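Long-range contacts in putative chorismate mutase (Yersinia pestis biovar Microtus str. 91001, PDB 2GBB), which catalyses the Claisen rearrangement of chorismate to prephenate and may play some role in pathogenicity: residues A[11-16]-A[102-107]; A[5-10]-A[130-135]; A[39-44]-A[61-66]; A[17-22]-A[89-94]. All blocks are in the same frame, centred on the assembly; numbering follows the deposited sequence.

Contact 1 (A[11-16]-A[102-107])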
loop_
_atom_site.group_PDB
_atom_site.type_symbol
_atom_site.label_atom_id
_atom_site.label_comp_id
_atom_site.label_asym_id
_atom_site.label_seq_id
_atom_site.Cartn_x
_atom_site.Cartn_y
_atom_site.Cartn_z
ATOM N N ASN A 11 -12.040 -16.235 0.700
ATOM C CA ASN A 11 -10.717 -16.338 1.299
ATOM C C ASN A 11 -9.607 -16.867 0.389
ATOM O O ASN A 11 -8.525 -16.282 0.340
ATOM C CB ASN A 11 -10.784 -17.136 2.617
ATOM C CG ASN A 11 -9.453 -17.192 3.312
ATOM O OD1 ASN A 11 -9.023 -16.210 3.894
ATOM N ND2 ASN A 11 -8.764 -18.329 3.204
ATOM N N GLU A 12 -9.849 -17.982 -0.293
ATOM C CA GLU A 12 -8.881 -18.552 -1.251
ATOM C C GLU A 12 -8.603 -17.623 -2.429
ATOM O O GLU A 12 -7.463 -17.539 -2.877
ATOM C CB GLU A 12 -9.384 -19.904 -1.792
ATOM C CG GLU A 12 -9.623 -21.035 -0.747
ATOM C CD GLU A 12 -10.701 -22.045 -1.195
ATOM O OE1 GLU A 12 -11.419 -22.637 -0.334
ATOM O OE2 GLU A 12 -10.839 -22.245 -2.420
ATOM N N ARG A 13 -9.629 -16.937 -2.946
ATOM C CA ARG A 13 -9.392 -15.914 -3.992
ATOM C C ARG A 13 -8.327 -14.883 -3.502
ATOM O O ARG A 13 -7.347 -14.592 -4.178
ATOM C CB ARG A 13 -10.701 -15.215 -4.380
ATOM C CG ARG A 13 -10.584 -14.407 -5.728
ATOM C CD ARG A 13 -11.927 -13.868 -6.259
ATOM N NE ARG A 13 -11.729 -13.197 -7.546
ATOM C CZ ARG A 13 -11.250 -11.959 -7.699
ATOM N NH1 ARG A 13 -10.960 -11.212 -6.635
ATOM N NH2 ARG A 13 -11.061 -11.466 -8.932
ATOM N N LEU A 14 -8.520 -14.386 -2.293
ATOM C CA LEU A 14 -7.656 -13.342 -1.726
ATOM C C LEU A 14 -6.236 -13.864 -1.362
ATOM O O LEU A 14 -5.292 -13.103 -1.281
ATOM C CB LEU A 14 -8.366 -12.681 -0.513
ATOM C CG LEU A 14 -9.574 -11.757 -0.755
ATOM C CD1 LEU A 14 -10.274 -11.388 0.573
ATOM C CD2 LEU A 14 -9.151 -10.461 -1.450
ATOM N N SER A 15 -6.063 -15.181 -1.214
ATOM C CA SER A 15 -4.711 -15.756 -0.967
ATOM C C SER A 15 -3.729 -15.593 -2.161
ATOM O O SER A 15 -2.560 -15.763 -1.991
ATOM C CB SER A 15 -4.798 -17.246 -0.600
ATOM O OG SER A 15 -5.290 -17.965 -1.719
ATOM N N TYR A 16 -4.221 -15.312 -3.357
ATOM C CA TYR A 16 -3.399 -15.070 -4.544
ATOM C C TYR A 16 -2.876 -13.646 -4.692
ATOM O O TYR A 16 -2.124 -13.361 -5.593
ATOM C CB TYR A 16 -4.191 -15.433 -5.816
ATOM C CG TYR A 16 -4.324 -16.921 -5.914
ATOM C CD1 TYR A 16 -3.201 -17.704 -6.208
ATOM C CD2 TYR A 16 -5.535 -17.567 -5.640
ATOM C CE1 TYR A 16 -3.268 -19.109 -6.226
ATOM C CE2 TYR A 16 -5.618 -18.989 -5.689
ATOM C CZ TYR A 16 -4.476 -19.735 -5.967
ATOM O OH TYR A 16 -4.518 -21.136 -5.992
ATOM N N GLU A 102 -10.998 -18.628 -11.844
ATOM C CA GLU A 102 -11.594 -19.910 -11.469
ATOM C C GLU A 102 -12.330 -19.775 -10.146
ATOM O O GLU A 102 -13.488 -20.173 -10.013
ATOM C CB GLU A 102 -10.494 -20.953 -11.403
ATOM C CG GLU A 102 -10.931 -22.415 -11.244
ATOM C CD GLU A 102 -9.821 -23.413 -11.700
ATOM O OE1 GLU A 102 -10.188 -24.619 -11.927
ATOM O OE2 GLU A 102 -8.610 -22.987 -11.824
ATOM N N LEU A 103 -11.683 -19.157 -9.174
ATOM C CA LEU A 103 -12.278 -19.004 -7.846
ATOM C C LEU A 103 -13.456 -18.044 -7.870
ATOM O O LEU A 103 -14.490 -18.245 -7.200
ATOM C CB LEU A 103 -11.224 -18.525 -6.845
ATOM C CG LEU A 103 -10.576 -19.397 -5.775
ATOM C CD1 LEU A 103 -11.504 -20.505 -5.264
ATOM C CD2 LEU A 103 -9.235 -19.960 -6.158
ATOM N N SER A 104 -13.301 -16.996 -8.669
ATOM C CA SER A 104 -14.371 -16.066 -8.911
ATOM C C SER A 104 -15.665 -16.776 -9.439
ATOM O O SER A 104 -16.789 -16.531 -8.922
ATOM C CB SER A 104 -13.853 -14.946 -9.816
ATOM O OG SER A 104 -14.853 -14.013 -9.959
ATOM N N THR A 105 -15.496 -17.700 -10.389
ATOM C CA THR A 105 -16.613 -18.536 -10.860
ATOM C C THR A 105 -17.255 -19.349 -9.725
ATOM O O THR A 105 -18.471 -19.385 -9.612
ATOM C CB THR A 105 -16.163 -19.560 -11.950
ATOM O OG1 THR A 105 -15.401 -18.883 -12.939
ATOM C CG2 THR A 105 -17.354 -20.255 -12.642
ATOM N N LYS A 106 -16.416 -20.002 -8.922
ATOM C CA LYS A 106 -16.856 -20.879 -7.839
ATOM C C LYS A 106 -17.634 -20.113 -6.780
ATOM O O LYS A 106 -18.627 -20.606 -6.232
ATOM C CB LYS A 106 -15.668 -21.597 -7.236
ATOM C CG LYS A 106 -15.057 -22.620 -8.199
ATOM C CD LYS A 106 -14.191 -23.622 -7.445
ATOM C CE LYS A 106 -13.275 -24.422 -8.391
ATOM N NZ LYS A 106 -12.522 -25.448 -7.561
ATOM N N ILE A 107 -17.218 -18.881 -6.540
ATOM C CA ILE A 107 -17.897 -18.032 -5.578
ATOM C C ILE A 107 -19.321 -17.729 -6.066
ATOM O O ILE A 107 -20.274 -17.842 -5.330
ATOM C CB ILE A 107 -17.052 -16.711 -5.325
ATOM C CG1 ILE A 107 -15.794 -17.037 -4.498
ATOM C CG2 ILE A 107 -17.912 -15.624 -4.680
ATOM C CD1 ILE A 107 -14.645 -16.031 -4.654
#

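Contact 2 (A[5-10]-A[130-135]). With SO4 (sulfate ion), chain H.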
loop_
_atom_site.group_PDB
_atom_site.type_symbol
_atom_site.label_atom_id
_atom_site.label_comp_id
_atom_site.label_asym_id
_atom_site.label_seq_id
_atom_site.Cartn_x
_atom_site.Cartn_y
_atom_site.Cartn_z
ATOM N N GLN A 5 -21.042 -21.934 2.725
ATOM C CA GLN A 5 -19.790 -22.345 2.093
ATOM C C GLN A 5 -19.128 -21.323 1.122
ATOM O O GLN A 5 -18.218 -21.677 0.387
ATOM C CB GLN A 5 -19.954 -23.723 1.430
ATOM C CG GLN A 5 -20.263 -24.909 2.393
ATOM C CD GLN A 5 -19.498 -24.867 3.735
ATOM O OE1 GLN A 5 -18.259 -24.689 3.795
ATOM N NE2 GLN A 5 -20.246 -25.039 4.822
ATOM N N THR A 6 -19.561 -20.057 1.150
ATOM C CA THR A 6 -19.022 -19.047 0.227
ATOM C C THR A 6 -17.713 -18.437 0.721
ATOM O O THR A 6 -16.752 -18.315 -0.037
ATOM C CB THR A 6 -20.053 -17.918 -0.079
ATOM O OG1 THR A 6 -21.250 -18.505 -0.595
ATOM C CG2 THR A 6 -19.500 -16.955 -1.155
ATOM N N ALA A 7 -17.682 -18.058 1.996
ATOM C CA ALA A 7 -16.504 -17.417 2.581
ATOM C C ALA A 7 -15.176 -18.119 2.337
ATOM O O ALA A 7 -14.188 -17.428 2.087
ATOM C CB ALA A 7 -16.703 -17.175 4.057
ATOM N N PRO A 8 -15.117 -19.475 2.449
ATOM C CA PRO A 8 -13.870 -20.203 2.165
ATOM C C PRO A 8 -13.333 -19.924 0.763
ATOM O O PRO A 8 -12.109 -19.807 0.552
ATOM C CB PRO A 8 -14.285 -21.673 2.308
ATOM C CG PRO A 8 -15.434 -21.665 3.326
ATOM C CD PRO A 8 -16.184 -20.385 2.933
ATOM N N LEU A 9 -14.244 -19.777 -0.182
ATOM C CA LEU A 9 -13.893 -19.452 -1.572
ATOM C C LEU A 9 -13.378 -18.033 -1.713
ATOM O O LEU A 9 -12.394 -17.802 -2.413
ATOM C CB LEU A 9 -15.086 -19.716 -2.510
ATOM C CG LEU A 9 -15.654 -21.157 -2.403
ATOM C CD1 LEU A 9 -17.102 -21.290 -2.868
ATOM C CD2 LEU A 9 -14.772 -22.138 -3.179
ATOM N N ILE A 10 -14.028 -17.093 -1.043
ATOM C CA ILE A 10 -13.605 -15.705 -1.076
ATOM C C ILE A 10 -12.215 -15.562 -0.440
ATOM O O ILE A 10 -11.300 -14.920 -0.990
ATOM C CB ILE A 10 -14.630 -14.861 -0.316
ATOM C CG1 ILE A 10 -15.963 -14.806 -1.108
ATOM C CG2 ILE A 10 -14.065 -13.510 0.019
ATOM C CD1 ILE A 10 -17.112 -14.079 -0.358
ATOM N N ILE A 130 -15.741 -12.829 9.062
ATOM C CA ILE A 130 -14.509 -12.428 9.754
ATOM C C ILE A 130 -13.587 -13.610 10.129
ATOM O O ILE A 130 -12.392 -13.603 9.813
ATOM C CB ILE A 130 -14.805 -11.563 10.997
ATOM C CG1 ILE A 130 -15.503 -10.257 10.577
ATOM C CG2 ILE A 130 -13.494 -11.336 11.825
ATOM C CD1 ILE A 130 -14.586 -9.260 9.870
ATOM N N ASN A 131 -14.143 -14.623 10.779
ATOM C CA ASN A 131 -13.344 -15.757 11.251
ATOM C C ASN A 131 -12.788 -16.617 10.123
ATOM O O ASN A 131 -11.811 -17.364 10.331
ATOM C CB ASN A 131 -14.162 -16.635 12.226
ATOM C CG ASN A 131 -14.545 -15.897 13.529
ATOM O OD1 ASN A 131 -13.940 -14.868 13.898
ATOM N ND2 ASN A 131 -15.560 -16.422 14.226
ATOM N N THR A 132 -13.400 -16.512 8.937
ATOM C CA THR A 132 -13.069 -17.391 7.812
ATOM C C THR A 132 -12.185 -16.675 6.806
ATOM O O THR A 132 -11.302 -17.273 6.209
ATOM C CB THR A 132 -14.341 -17.888 7.059
ATOM O OG1 THR A 132 -15.264 -18.439 7.993
ATOM C CG2 THR A 132 -13.990 -18.938 6.000
ATOM N N ILE A 133 -12.457 -15.398 6.584
ATOM C CA ILE A 133 -11.669 -14.659 5.628
ATOM C C ILE A 133 -10.594 -13.935 6.434
ATOM O O ILE A 133 -10.811 -12.843 6.941
ATOM C CB ILE A 133 -12.536 -13.680 4.788
ATOM C CG1 ILE A 133 -13.678 -14.436 4.078
ATOM C CG2 ILE A 133 -11.664 -12.978 3.756
ATOM C CD1 ILE A 133 -14.860 -13.574 3.689
ATOM N N ARG A 134 -9.462 -14.613 6.600
ATOM C CA ARG A 134 -8.289 -14.050 7.256
ATOM C C ARG A 134 -7.057 -14.246 6.365
ATOM O O ARG A 134 -6.751 -15.362 5.947
ATOM C CB ARG A 134 -8.050 -14.646 8.670
ATOM C CG ARG A 134 -8.749 -15.957 9.053
ATOM C CD ARG A 134 -8.486 -16.328 10.571
ATOM N NE ARG A 134 -7.052 -16.503 10.912
ATOM C CZ ARG A 134 -6.327 -15.653 11.655
ATOM N NH1 ARG A 134 -6.887 -14.561 12.183
ATOM N NH2 ARG A 134 -5.028 -15.890 11.879
ATOM N N GLN A 135 -6.393 -13.151 6.030
ATOM C CA GLN A 135 -5.145 -13.198 5.265
ATOM C C GLN A 135 -4.244 -12.114 5.863
ATOM O O GLN A 135 -4.724 -11.107 6.399
ATOM C CB GLN A 135 -5.326 -12.888 3.755
ATOM C CG GLN A 135 -6.155 -13.836 2.850
ATOM C CD GLN A 135 -5.536 -15.222 2.656
ATOM O OE1 GLN A 135 -4.302 -15.385 2.535
ATOM N NE2 GLN A 135 -6.401 -16.240 2.626
HETATM S S SO4 H . -17.630 -19.030 12.886
HETATM O O1 SO4 H . -19.039 -18.629 12.962
HETATM O O2 SO4 H . -17.571 -20.488 12.691
HETATM O O3 SO4 H . -17.002 -18.399 11.738
HETATM O O4 SO4 H . -16.900 -18.630 14.086
#

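Contact 3 (A[39-44]-A[61-66])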
loop_
_atom_site.group_PDB
_atom_site.type_symbol
_atom_site.label_atom_id
_atom_site.label_comp_id
_atom_site.label_asym_id
_atom_site.label_seq_id
_atom_site.Cartn_x
_atom_site.Cartn_y
_atom_site.Cartn_z
ATOM N N LYS A 39 -12.636 -5.399 -16.618
ATOM C CA LYS A 39 -12.604 -6.731 -17.220
ATOM C C LYS A 39 -13.116 -7.790 -16.203
ATOM O O LYS A 39 -13.944 -8.628 -16.522
ATOM C CB LYS A 39 -11.161 -7.008 -17.711
ATOM C CG LYS A 39 -10.979 -8.271 -18.493
ATOM C CD LYS A 39 -9.478 -8.637 -18.654
ATOM C CE LYS A 39 -9.435 -10.156 -19.017
ATOM N NZ LYS A 39 -8.267 -10.463 -19.895
ATOM N N VAL A 40 -12.654 -7.692 -14.968
ATOM C CA VAL A 40 -13.010 -8.631 -13.917
ATOM C C VAL A 40 -14.499 -8.486 -13.608
ATOM O O VAL A 40 -15.219 -9.477 -13.490
ATOM C CB VAL A 40 -12.129 -8.342 -12.661
ATOM C CG1 VAL A 40 -12.765 -8.888 -11.358
ATOM C CG2 VAL A 40 -10.700 -8.883 -12.866
ATOM N N ILE A 41 -14.965 -7.228 -13.534
ATOM C CA ILE A 41 -16.375 -6.896 -13.323
ATOM C C ILE A 41 -17.239 -7.387 -14.482
ATOM O O ILE A 41 -18.261 -8.053 -14.256
ATOM C CB ILE A 41 -16.578 -5.363 -13.064
ATOM C CG1 ILE A 41 -15.854 -4.938 -11.771
ATOM C CG2 ILE A 41 -18.101 -4.993 -13.043
ATOM C CD1 ILE A 41 -15.849 -3.382 -11.539
ATOM N N ASN A 42 -16.854 -7.067 -15.714
ATOM C CA ASN A 42 -17.639 -7.507 -16.883
ATOM C C ASN A 42 -17.770 -9.052 -16.990
ATOM O O ASN A 42 -18.871 -9.557 -17.255
ATOM C CB ASN A 42 -17.074 -6.933 -18.217
ATOM C CG ASN A 42 -17.740 -7.546 -19.477
ATOM O OD1 ASN A 42 -18.824 -7.131 -19.882
ATOM N ND2 ASN A 42 -17.067 -8.516 -20.106
ATOM N N SER A 43 -16.687 -9.791 -16.776
ATOM C CA SER A 43 -16.742 -11.282 -16.748
ATOM C C SER A 43 -17.616 -11.840 -15.622
ATOM O O SER A 43 -18.399 -12.782 -15.826
ATOM C CB SER A 43 -15.359 -11.850 -16.536
ATOM O OG SER A 43 -14.635 -11.531 -17.689
ATOM N N ALA A 44 -17.452 -11.288 -14.425
ATOM C CA ALA A 44 -18.289 -11.707 -13.309
ATOM C C ALA A 44 -19.753 -11.480 -13.652
ATOM O O ALA A 44 -20.567 -12.377 -13.471
ATOM C CB ALA A 44 -17.900 -11.013 -12.001
ATOM N N LEU A 61 -20.341 -6.601 -4.941
ATOM C CA LEU A 61 -19.486 -7.677 -4.432
ATOM C C LEU A 61 -18.166 -7.736 -5.187
ATOM O O LEU A 61 -17.129 -7.871 -4.582
ATOM C CB LEU A 61 -20.152 -9.028 -4.623
ATOM C CG LEU A 61 -19.871 -10.161 -3.640
ATOM C CD1 LEU A 61 -19.922 -11.495 -4.380
ATOM C CD2 LEU A 61 -18.673 -10.006 -2.689
HETATM N N MSE A 62 -18.214 -7.636 -6.502
HETATM C CA MSE A 62 -16.957 -7.583 -7.254
HETATM C C MSE A 62 -16.145 -6.365 -6.845
HETATM O O MSE A 62 -14.991 -6.495 -6.570
HETATM C CB MSE A 62 -17.214 -7.624 -8.749
HETATM C CG MSE A 62 -17.959 -8.832 -9.202
HETATM SE SE MSE A 62 -17.280 -10.541 -8.469
HETATM C CE MSE A 62 -15.410 -10.431 -9.099
ATOM N N VAL A 63 -16.769 -5.182 -6.783
ATOM C CA VAL A 63 -16.112 -3.957 -6.261
ATOM C C VAL A 63 -15.471 -4.193 -4.871
ATOM O O VAL A 63 -14.308 -3.859 -4.657
ATOM C CB VAL A 63 -17.058 -2.722 -6.276
ATOM C CG1 VAL A 63 -16.489 -1.540 -5.441
ATOM C CG2 VAL A 63 -17.304 -2.235 -7.745
ATOM N N ALA A 64 -16.226 -4.784 -3.935
ATOM C CA ALA A 64 -15.718 -5.074 -2.568
ATOM C C ALA A 64 -14.531 -6.045 -2.590
ATOM O O ALA A 64 -13.515 -5.878 -1.850
ATOM C CB ALA A 64 -16.857 -5.616 -1.646
ATOM N N GLN A 65 -14.620 -7.056 -3.458
ATOM C CA GLN A 65 -13.535 -8.017 -3.515
ATOM C C GLN A 65 -12.259 -7.372 -4.095
ATOM O O GLN A 65 -11.151 -7.677 -3.646
ATOM C CB GLN A 65 -13.922 -9.236 -4.367
ATOM C CG GLN A 65 -14.868 -10.158 -3.624
ATOM C CD GLN A 65 -15.116 -11.406 -4.387
ATOM O OE1 GLN A 65 -14.544 -12.451 -4.079
ATOM N NE2 GLN A 65 -15.964 -11.317 -5.414
ATOM N N ILE A 66 -12.424 -6.547 -5.114
ATOM C CA ILE A 66 -11.302 -5.851 -5.756
ATOM C C ILE A 66 -10.653 -4.863 -4.796
ATOM O O ILE A 66 -9.442 -4.819 -4.733
ATOM C CB ILE A 66 -11.761 -5.160 -7.061
ATOM C CG1 ILE A 66 -11.881 -6.196 -8.208
ATOM C CG2 ILE A 66 -10.901 -3.912 -7.430
ATOM C CD1 ILE A 66 -12.881 -5.768 -9.256
#

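Contact 4 (A[17-22]-A[89-94]). With SO4 (sulfate ion), chain F.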
loop_
_atom_site.group_PDB
_atom_site.type_symbol
_atom_site.label_atom_id
_atom_site.label_comp_id
_atom_site.label_asym_id
_atom_site.label_seq_id
_atom_site.Cartn_x
_atom_site.Cartn_y
_atom_site.Cartn_z
HETATM N N MSE A 17 -3.293 -12.742 -3.832
HETATM C CA MSE A 17 -3.046 -11.327 -4.088
HETATM C C MSE A 17 -1.635 -10.888 -3.716
HETATM O O MSE A 17 -1.111 -9.890 -4.242
HETATM C CB MSE A 17 -4.096 -10.494 -3.375
HETATM C CG MSE A 17 -5.503 -10.771 -3.914
HETATM SE SE MSE A 17 -5.595 -10.559 -5.849
HETATM C CE MSE A 17 -7.335 -11.260 -6.017
ATOM N N LYS A 18 -1.004 -11.665 -2.838
ATOM C CA LYS A 18 0.421 -11.477 -2.584
ATOM C C LYS A 18 1.191 -11.705 -3.881
ATOM O O LYS A 18 2.057 -10.904 -4.197
ATOM C CB LYS A 18 0.959 -12.347 -1.435
ATOM C CG LYS A 18 2.456 -12.041 -1.117
ATOM C CD LYS A 18 3.062 -13.121 -0.245
ATOM C CE LYS A 18 4.495 -12.778 0.224
ATOM N NZ LYS A 18 4.857 -13.794 1.294
ATOM N N ASP A 19 0.860 -12.748 -4.650
ATOM C CA ASP A 19 1.541 -12.940 -5.944
ATOM C C ASP A 19 1.308 -11.803 -6.919
ATOM O O ASP A 19 2.237 -11.462 -7.672
ATOM C CB ASP A 19 1.082 -14.205 -6.635
ATOM C CG ASP A 19 1.658 -15.458 -5.970
ATOM O OD1 ASP A 19 2.861 -15.687 -6.081
ATOM O OD2 ASP A 19 0.911 -16.160 -5.300
ATOM N N VAL A 20 0.081 -11.262 -6.939
ATOM C CA VAL A 20 -0.236 -10.158 -7.866
ATOM C C VAL A 20 0.570 -8.937 -7.457
ATOM O O VAL A 20 1.180 -8.302 -8.289
ATOM C CB VAL A 20 -1.765 -9.841 -7.915
ATOM C CG1 VAL A 20 -2.061 -8.660 -8.881
ATOM C CG2 VAL A 20 -2.611 -11.103 -8.324
ATOM N N ALA A 21 0.628 -8.659 -6.142
ATOM C CA ALA A 21 1.410 -7.558 -5.581
ATOM C C ALA A 21 2.872 -7.716 -5.956
ATOM O O ALA A 21 3.537 -6.722 -6.301
ATOM C CB ALA A 21 1.278 -7.531 -4.034
ATOM N N GLY A 22 3.384 -8.949 -5.844
ATOM C CA GLY A 22 4.803 -9.225 -6.172
ATOM C C GLY A 22 5.101 -9.018 -7.640
ATOM O O GLY A 22 6.148 -8.461 -7.982
ATOM N N GLN A 89 9.313 -15.639 -4.450
ATOM C CA GLN A 89 9.108 -15.151 -5.800
ATOM C C GLN A 89 7.635 -15.325 -6.208
ATOM O O GLN A 89 7.001 -16.321 -5.878
ATOM C CB GLN A 89 10.023 -15.935 -6.752
ATOM C CG GLN A 89 9.357 -16.513 -8.035
ATOM C CD GLN A 89 9.859 -15.882 -9.332
ATOM O OE1 GLN A 89 10.994 -16.122 -9.762
ATOM N NE2 GLN A 89 9.003 -15.095 -9.976
ATOM N N PRO A 90 7.054 -14.301 -6.847
ATOM C CA PRO A 90 5.685 -14.443 -7.299
ATOM C C PRO A 90 5.540 -15.494 -8.413
ATOM O O PRO A 90 6.430 -15.663 -9.235
ATOM C CB PRO A 90 5.336 -13.044 -7.803
ATOM C CG PRO A 90 6.621 -12.396 -8.087
ATOM C CD PRO A 90 7.598 -12.966 -7.122
ATOM N N LYS A 91 4.434 -16.206 -8.402
ATOM C CA LYS A 91 4.076 -17.109 -9.495
ATOM C C LYS A 91 3.820 -16.345 -10.810
ATOM O O LYS A 91 3.538 -15.150 -10.775
ATOM C CB LYS A 91 2.855 -17.947 -9.067
ATOM C CG LYS A 91 3.248 -19.043 -8.043
ATOM C CD LYS A 91 2.012 -19.772 -7.483
ATOM C CE LYS A 91 2.311 -20.425 -6.103
ATOM N NZ LYS A 91 1.044 -21.055 -5.527
ATOM N N PRO A 92 3.945 -17.016 -11.987
ATOM C CA PRO A 92 3.684 -16.316 -13.259
ATOM C C PRO A 92 2.258 -15.745 -13.295
ATOM O O PRO A 92 1.292 -16.445 -12.953
ATOM C CB PRO A 92 3.793 -17.442 -14.298
ATOM C CG PRO A 92 4.647 -18.430 -13.710
ATOM C CD PRO A 92 4.283 -18.434 -12.232
ATOM N N LEU A 93 2.126 -14.488 -13.726
ATOM C CA LEU A 93 0.853 -13.777 -13.655
ATOM C C LEU A 93 -0.287 -14.559 -14.253
ATOM O O LEU A 93 -1.386 -14.616 -13.687
ATOM C CB LEU A 93 0.933 -12.467 -14.434
ATOM C CG LEU A 93 0.156 -11.186 -14.110
ATOM C CD1 LEU A 93 -0.284 -10.475 -15.382
ATOM C CD2 LEU A 93 -0.962 -11.298 -13.120
ATOM N N ASP A 94 -0.057 -15.097 -15.438
ATOM C CA ASP A 94 -1.175 -15.700 -16.175
ATOM C C ASP A 94 -1.728 -16.881 -15.393
ATOM O O ASP A 94 -2.937 -17.108 -15.358
ATOM C CB ASP A 94 -0.707 -16.164 -17.547
ATOM C CG ASP A 94 -1.861 -16.457 -18.484
ATOM O OD1 ASP A 94 -2.375 -15.489 -19.135
ATOM O OD2 ASP A 94 -2.209 -17.673 -18.608
HETATM S S SO4 F . 3.096 -13.803 4.358
HETATM O O1 SO4 F . 3.016 -12.647 3.487
HETATM O O2 SO4 F . 3.298 -14.985 3.533
HETATM O O3 SO4 F . 4.217 -13.636 5.282
HETATM O O4 SO4 F . 1.874 -13.941 5.141
#

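Contact 1 (A[11-16]-A[102-107])
In the all-helical fold of this secreted chorismate mutase, the end of helix 7-14 lies against the middle of helix 93-117, and the backbones come nearest at R13 and L103. Most of the contact is apolar. L103 sits centrally: its CG rests over R13 N at 3.9 Å, while its two methyls diverge, one to E12 and one to Y16. CD1 reaches the E12 side chain, ending 3.4 Å from E12 OE2, and CD2 meets the rim of the Y16 ring, 3.8 Å from Y16 CE2. A branched leucine suits such a forked position, although its chi1 of -106° lies well off a staggered value. Further along, I107 CD1 touches the methylenes of R13, approaching R13 CD to 3.8 Å and crossing that chain at about a right angle.

The polar part centres on R13, probably a substrate-binding residue. With CG anti to the backbone N (chi1 -165°), its chain runs extended to NE, which carries the charge past the apolar patch; the long methylene stem packs while the guanidinium reaches the pocket, where NH1 hydrogen-bonds a citrate probably acquired during crystallisation. S104 brings its CB to the guanidinium edge, near the plane, and its small side chain permits this close passage. NE is buried with no partner in the model.

A hydrogen bond within residues 11-16 ties S15 back to E12. S15 OG donates to a lone pair of E12 O in the carbonyl plane, at a very short 2.5 Å.

Contact 2 (A[5-10]-A[130-135])
Helix 126-132 ends against the start of helix 7-14, a helix-end to helix contact within the all-alpha chorismate mutase fold, with A7 and T132 closest along the backbones. Both T132 and I133 direct their CB atoms at the facing segment, but their branches divide the work. T132 places CG2 anti to its backbone N, so the methyl projects across the gap and settles 3.8 Å from A7 CB; the same methyl stands 3.8 Å from P8 N and borders the proline ring, which it crosses obliquely. Threonine suits this helix end because its other branch turns back: OG1 is hydrogen-bonded to H128 O of its own helix. A7 offers only a methyl, which allows the two backbones to draw close, and P8 suits a place early in a helix, where its missing N-H costs little.

I133 is the first residue to leave helical geometry. Its CG1 lies 3.6 Å from A7 O, and chi2 of 158° extends the chain so that CD1 packs against A7 CB, at 4.1 Å, and I10 CG2, at 3.8 Å. I10 meets it obliquely with this short branch. F129 adds an aromatic neighbour to A7 and I10, while V143 and L138 pack on I133, so this isoleucine is buried.

On the exposed end of the helix, next to T132, N131 hydrogen-bonds a sulfate ion, probably from the crystallisation liquor, that H128 also holds. N131 ND2 donates to sulfate O4 at 2.6 Å with an N-H...O angle of 154°.

Contact 3 (A[39-44]-A[61-66])
Helices 34-50 and 55-82 run roughly antiparallel, their short segments inclined at 143° with axes 10.0 Å apart, and apolar side chains fill the space between. The closest fit belongs to A44 and M62, a selenomethionine. M62 is bent at both chi2 (-47°) and chi3 (-57°), so that its chain curls round, and the A44 methyl sits against the curve: A44 CB is 3.5 Å from M62 CG and 3.6 Å from M62 SE. Alanine suits this place, its lone methyl fitting against the bent chain, whose flexible selenoether end adapts to the surface it meets.

One turn earlier, V40 presents CG1 as a bump between two tips, 3.8 Å from M62 CE and 3.8 Å from I66 CD1; it meets I66 tip to tip. I66 CD1 in turn lodges between V40 CG1 and I41 CG1, lying 4.0 Å from the latter and crossing that side chain at about a right angle. At the margin I41 CD1 stretches toward V63 CG2, 4.2 Å away. V40 also touches R13, and I66 adjoins a bound citrate. Such interdigitation is typical of an antiparallel helical hairpin, here forming one wall beside the probable substrate pocket of an all-helical chorismate mutase.

Contact 4 (A[17-22]-A[89-94])
D19, on helix 17-26, reaches across to the chain leading into helix 93-117. From CB, its CG is set anti to the carbonyl carbon (chi1 -74°), which swings the carboxylate over to residues 90 and 91. CG itself lies 4.1 Å from K91 CB. Beyond it, OD1 accepts a hydrogen bond from K91 N at 2.9 Å, nearly straight at 169°, with the N-H arriving from above the carboxylate plane, 41° out of it. OD1 also stands 3.3 Å from P90 CA. The other oxygen, OD2, is 4.9 Å from K91 NZ, too far for contact, though the opposite charge probably favours the acid's ionised form.

The bond pins the extended, polyproline-II-like segment of P90, K91 and P92 to the helix, with P92 at the N-cap position of helix 93-117 in the all-helical fold. Aspartate suits the place because its short chain brings an acceptor to a backbone N-H that an extended segment does not use internally. P90, rigid and lacking an N-H, lays its ring on the helix: its CB is 3.5 Å from D19 O and its CG 3.7 Å from G22 C. G22 has no side chain, so the ring can come this close. K18 forms a salt bridge with E85 and a cation-pi contact with W88, and K18 NZ donates to O2 of a sulfate, probably from the crystallisation liquor, at 3.0 Å.

Helix 7-14 serves contacts 1 and 2, whose centres are 10 Å apart, and they meet where Q135 NE2 probably hydrogen-bonds N11 OD1. Helix 93-117 serves contact 1 and, at its start, contact 4. Contact 3 lies 12 Å from contact 1, centre to centre. Contacts 2 and 3 are on opposite sides of the chain's centre, 17 Å apart, while contact 4 is about 14 Å from contact 1 but about 20 Å from contact 2. In sequence the loops enclose one another: 2 outermost, then 1, then 4, with 3 innermost. Contacts 1 and 3 meet at R13, which V40 and Q65 touch; contact 4 fixes the neighbouring helix 17-26, which bears K24, another probable substrate-binding residue.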